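Local coordinates for protein ferredoxin (Trichomonas vaginalis, PDB 1L5P) that carries electrons on a [2Fe-2S] cluster, linking pyruvate:ferredoxin oxidoreductase to hydrogenase, at residues Thr21-Leu26 against Met32-Thr37. Numbering follows the deposited sequence.
Sequences TLFTVL and MSADDT. With FES (Fe2/s2 (inorganic) cluster), chain D.
Two extended first torsions bring F23 and M32 together: in both, CG is anti to the backbone N (chi1 178° in F23, -174° in M32), which sends the F23 ring out from the helix and the M32 chain in to meet it. M32 stays straight through chi2 as well, and this carries SD to 4.0 Å from F23 CD1. The sulfur lies 5.2 Å from the F23 ring centroid and 66° off the ring normal, an oblique Met-aromatic contact in which the two side chains cross at about a right angle. At the far end of the ring, CZ meets the methyl of A34 at 3.6 Å and also touches T37 OG1.

One face of the F23 ring is covered by sulfide S2 of the cluster, which is 3.6 Å from F23 CE1. T37 approaches the same sulfide, placing OG1 3.8 Å from S2. That hydroxyl donates to A34 O at 2.9 Å, from above the carbonyl plane, a bond that spans the type II turn A34-T37; OG1 is also hydrogen-bonded to Q39 N. These two bonds fix the rotation of T37 beside the cluster, and both F23 and T37 belong to the cluster pocket.

Nearer the helix end, L26 and M32 pack through their CB atoms, and the bend of M32 at chi3 places its CE 3.8 Å from L26 CD1. M32 N makes a weak hydrogen bond to L26 O.

The contact thus joins helix 22-27 to the loop that goes on to three of the four cluster-binding cysteines, C38, C44 and C47. F23 and M32 both touch C47, and F23 also touches C78, while L26 packs on A5 of strand 2-7 and L14 of strand 10-15.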
ATOM      1  N   THR A  21       7.276  -3.855   2.352  1.00 29.12           N
ATOM      2  CA  THR A  21       6.250  -3.366   1.446  1.00 27.27           C
ATOM      3  C   THR A  21       5.048  -2.955   2.269  1.00 26.40           C
ATOM      4  O   THR A  21       4.843  -3.455   3.371  1.00 26.42           O
ATOM      5  CB  THR A  21       5.788  -4.429   0.446  1.00 26.82           C
ATOM      6  OG1 THR A  21       5.066  -5.451   1.140  1.00 28.97           O
ATOM      7  CG2 THR A  21       6.975  -5.031  -0.275  1.00 27.45           C
ATOM      8  N   LEU A  22       4.261  -2.041   1.722  1.00 24.77           N
ATOM      9  CA  LEU A  22       3.072  -1.570   2.389  1.00 24.90           C
ATOM     10  C   LEU A  22       2.165  -2.760   2.671  1.00 27.28           C
ATOM     11  O   LEU A  22       1.458  -2.794   3.688  1.00 28.55           O
ATOM     12  CB  LEU A  22       2.347  -0.573   1.498  1.00 22.31           C
ATOM     13  CG  LEU A  22       1.145   0.086   2.160  1.00 23.68           C
ATOM     14  CD1 LEU A  22       1.616   0.935   3.332  1.00 20.12           C
ATOM     15  CD2 LEU A  22       0.411   0.916   1.139  1.00 22.67           C
ATOM     16  N   PHE A  23       2.193  -3.726   1.756  1.00 26.12           N
ATOM     17  CA  PHE A  23       1.387  -4.945   1.851  1.00 25.25           C
ATOM     18  C   PHE A  23       1.756  -5.699   3.116  1.00 26.45           C
ATOM     19  O   PHE A  23       0.892  -6.096   3.893  1.00 26.97           O
ATOM     20  CB  PHE A  23       1.641  -5.846   0.628  1.00 22.99           C
ATOM     21  CG  PHE A  23       0.899  -7.156   0.665  1.00 15.89           C
ATOM     22  CD1 PHE A  23      -0.449  -7.222   0.315  1.00 15.10           C
ATOM     23  CD2 PHE A  23       1.553  -8.327   1.035  1.00 14.19           C
ATOM     24  CE1 PHE A  23      -1.135  -8.450   0.331  1.00 15.02           C
ATOM     25  CE2 PHE A  23       0.879  -9.553   1.055  1.00 12.66           C
ATOM     26  CZ  PHE A  23      -0.469  -9.615   0.701  1.00 12.84           C
ATOM     27  N   THR A  24       3.052  -5.901   3.309  1.00 27.85           N
ATOM     28  CA  THR A  24       3.539  -6.599   4.480  1.00 29.89           C
ATOM     29  C   THR A  24       3.075  -5.872   5.725  1.00 30.18           C
ATOM     30  O   THR A  24       2.491  -6.467   6.619  1.00 31.38           O
ATOM     31  CB  THR A  24       5.055  -6.643   4.482  1.00 31.62           C
ATOM     32  OG1 THR A  24       5.501  -7.309   3.299  1.00 34.53           O
ATOM     33  CG2 THR A  24       5.565  -7.387   5.711  1.00 34.03           C
ATOM     34  N   VAL A  25       3.349  -4.575   5.765  1.00 29.43           N
ATOM     35  CA  VAL A  25       2.975  -3.728   6.881  1.00 29.05           C
ATOM     36  C   VAL A  25       1.470  -3.764   7.137  1.00 28.66           C
ATOM     37  O   VAL A  25       1.030  -3.963   8.268  1.00 29.33           O
ATOM     38  CB  VAL A  25       3.421  -2.281   6.598  1.00 28.63           C
ATOM     39  CG1 VAL A  25       2.768  -1.317   7.579  1.00 28.47           C
ATOM     40  CG2 VAL A  25       4.939  -2.201   6.664  1.00 25.04           C
ATOM     41  N   LEU A  26       0.688  -3.580   6.081  1.00 27.93           N
ATOM     42  CA  LEU A  26      -0.766  -3.575   6.193  1.00 29.30           C
ATOM     43  C   LEU A  26      -1.358  -4.913   6.600  1.00 30.67           C
ATOM     44  O   LEU A  26      -2.180  -4.985   7.515  1.00 32.54           O
ATOM     45  CB  LEU A  26      -1.399  -3.142   4.871  1.00 28.18           C
ATOM     46  CG  LEU A  26      -1.250  -1.669   4.489  1.00 26.63           C
ATOM     47  CD1 LEU A  26      -2.128  -1.373   3.276  1.00 24.20           C
ATOM     48  CD2 LEU A  26      -1.639  -0.789   5.673  1.00 23.60           C
ATOM     49  N   MET A  32      -5.256  -5.279   6.219  1.00 30.47           N
ATOM     50  CA  MET A  32      -5.441  -5.838   4.881  1.00 31.31           C
ATOM     51  C   MET A  32      -5.193  -7.352   4.928  1.00 31.35           C
ATOM     52  O   MET A  32      -4.214  -7.816   5.531  1.00 31.47           O
ATOM     53  CB  MET A  32      -4.472  -5.149   3.896  1.00 29.33           C
ATOM     54  CG  MET A  32      -4.649  -5.532   2.426  1.00 29.62           C
ATOM     55  SD  MET A  32      -3.442  -4.764   1.293  1.00 25.53           S
ATOM     56  CE  MET A  32      -4.355  -3.302   0.873  1.00 22.11           C
ATOM     57  N   SER A  33      -6.088  -8.116   4.302  1.00 32.74           N
ATOM     58  CA  SER A  33      -5.975  -9.577   4.276  1.00 34.73           C
ATOM     59  C   SER A  33      -5.099 -10.064   3.128  1.00 34.20           C
ATOM     60  O   SER A  33      -5.143  -9.510   2.036  1.00 33.04           O
ATOM     61  CB  SER A  33      -7.365 -10.215   4.163  1.00 35.78           C
ATOM     62  OG  SER A  33      -7.614 -10.686   2.853  1.00 34.63           O
ATOM     63  N   ALA A  34      -4.308 -11.101   3.386  1.00 35.65           N
ATOM     64  CA  ALA A  34      -3.421 -11.664   2.377  1.00 39.12           C
ATOM     65  C   ALA A  34      -4.033 -12.942   1.795  1.00 41.52           C
ATOM     66  O   ALA A  34      -3.397 -13.662   1.022  1.00 45.08           O
ATOM     67  CB  ALA A  34      -2.057 -11.963   2.996  1.00 36.92           C
ATOM     68  N   ASP A  35      -5.275 -13.208   2.170  1.00 41.59           N
ATOM     69  CA  ASP A  35      -5.990 -14.394   1.729  1.00 43.52           C
ATOM     70  C   ASP A  35      -6.382 -14.314   0.265  1.00 44.42           C
ATOM     71  O   ASP A  35      -6.874 -13.286  -0.187  1.00 44.87           O
ATOM     72  CB  ASP A  35      -7.254 -14.550   2.567  1.00 43.88           C
ATOM     73  CG  ASP A  35      -7.650 -15.992   2.754  1.00 48.63           C
ATOM     74  OD1 ASP A  35      -8.670 -16.413   2.165  1.00 49.54           O
ATOM     75  OD2 ASP A  35      -6.939 -16.706   3.495  1.00 52.05           O
ATOM     76  N   ASP A  36      -6.181 -15.397  -0.476  1.00 44.98           N
ATOM     77  CA  ASP A  36      -6.552 -15.417  -1.888  1.00 45.98           C
ATOM     78  C   ASP A  36      -5.776 -14.389  -2.714  1.00 42.81           C
ATOM     79  O   ASP A  36      -6.183 -14.023  -3.813  1.00 42.02           O
ATOM     80  CB  ASP A  36      -8.059 -15.162  -2.032  1.00 51.36           C
ATOM     81  CG  ASP A  36      -8.773 -16.280  -2.780  1.00 58.37           C
ATOM     82  OD1 ASP A  36      -9.136 -17.298  -2.135  1.00 62.32           O
ATOM     83  OD2 ASP A  36      -8.971 -16.142  -4.012  1.00 60.00           O
ATOM     84  N   THR A  37      -4.656 -13.928  -2.177  1.00 39.83           N
ATOM     85  CA  THR A  37      -3.829 -12.958  -2.869  1.00 37.45           C
ATOM     86  C   THR A  37      -2.538 -13.647  -3.250  1.00 35.63           C
ATOM     87  O   THR A  37      -2.205 -14.689  -2.702  1.00 35.43           O
ATOM     88  CB  THR A  37      -3.482 -11.747  -1.962  1.00 37.29           C
ATOM     89  OG1 THR A  37      -2.339 -12.056  -1.151  1.00 36.50           O
ATOM     90  CG2 THR A  37      -4.657 -11.398  -1.070  1.00 34.67           C
TER
HETATM   91 FE1  FES D  94      -1.213  -9.777  -5.302  1.00 29.89          FE
HETATM   92 FE2  FES D  94      -0.404  -7.347  -4.373  1.00 32.50          FE
HETATM   93  S1  FES D  94      -0.924  -7.883  -6.481  1.00 33.00           S
HETATM   94  S2  FES D  94      -0.693  -9.240  -3.171  1.00 30.45           S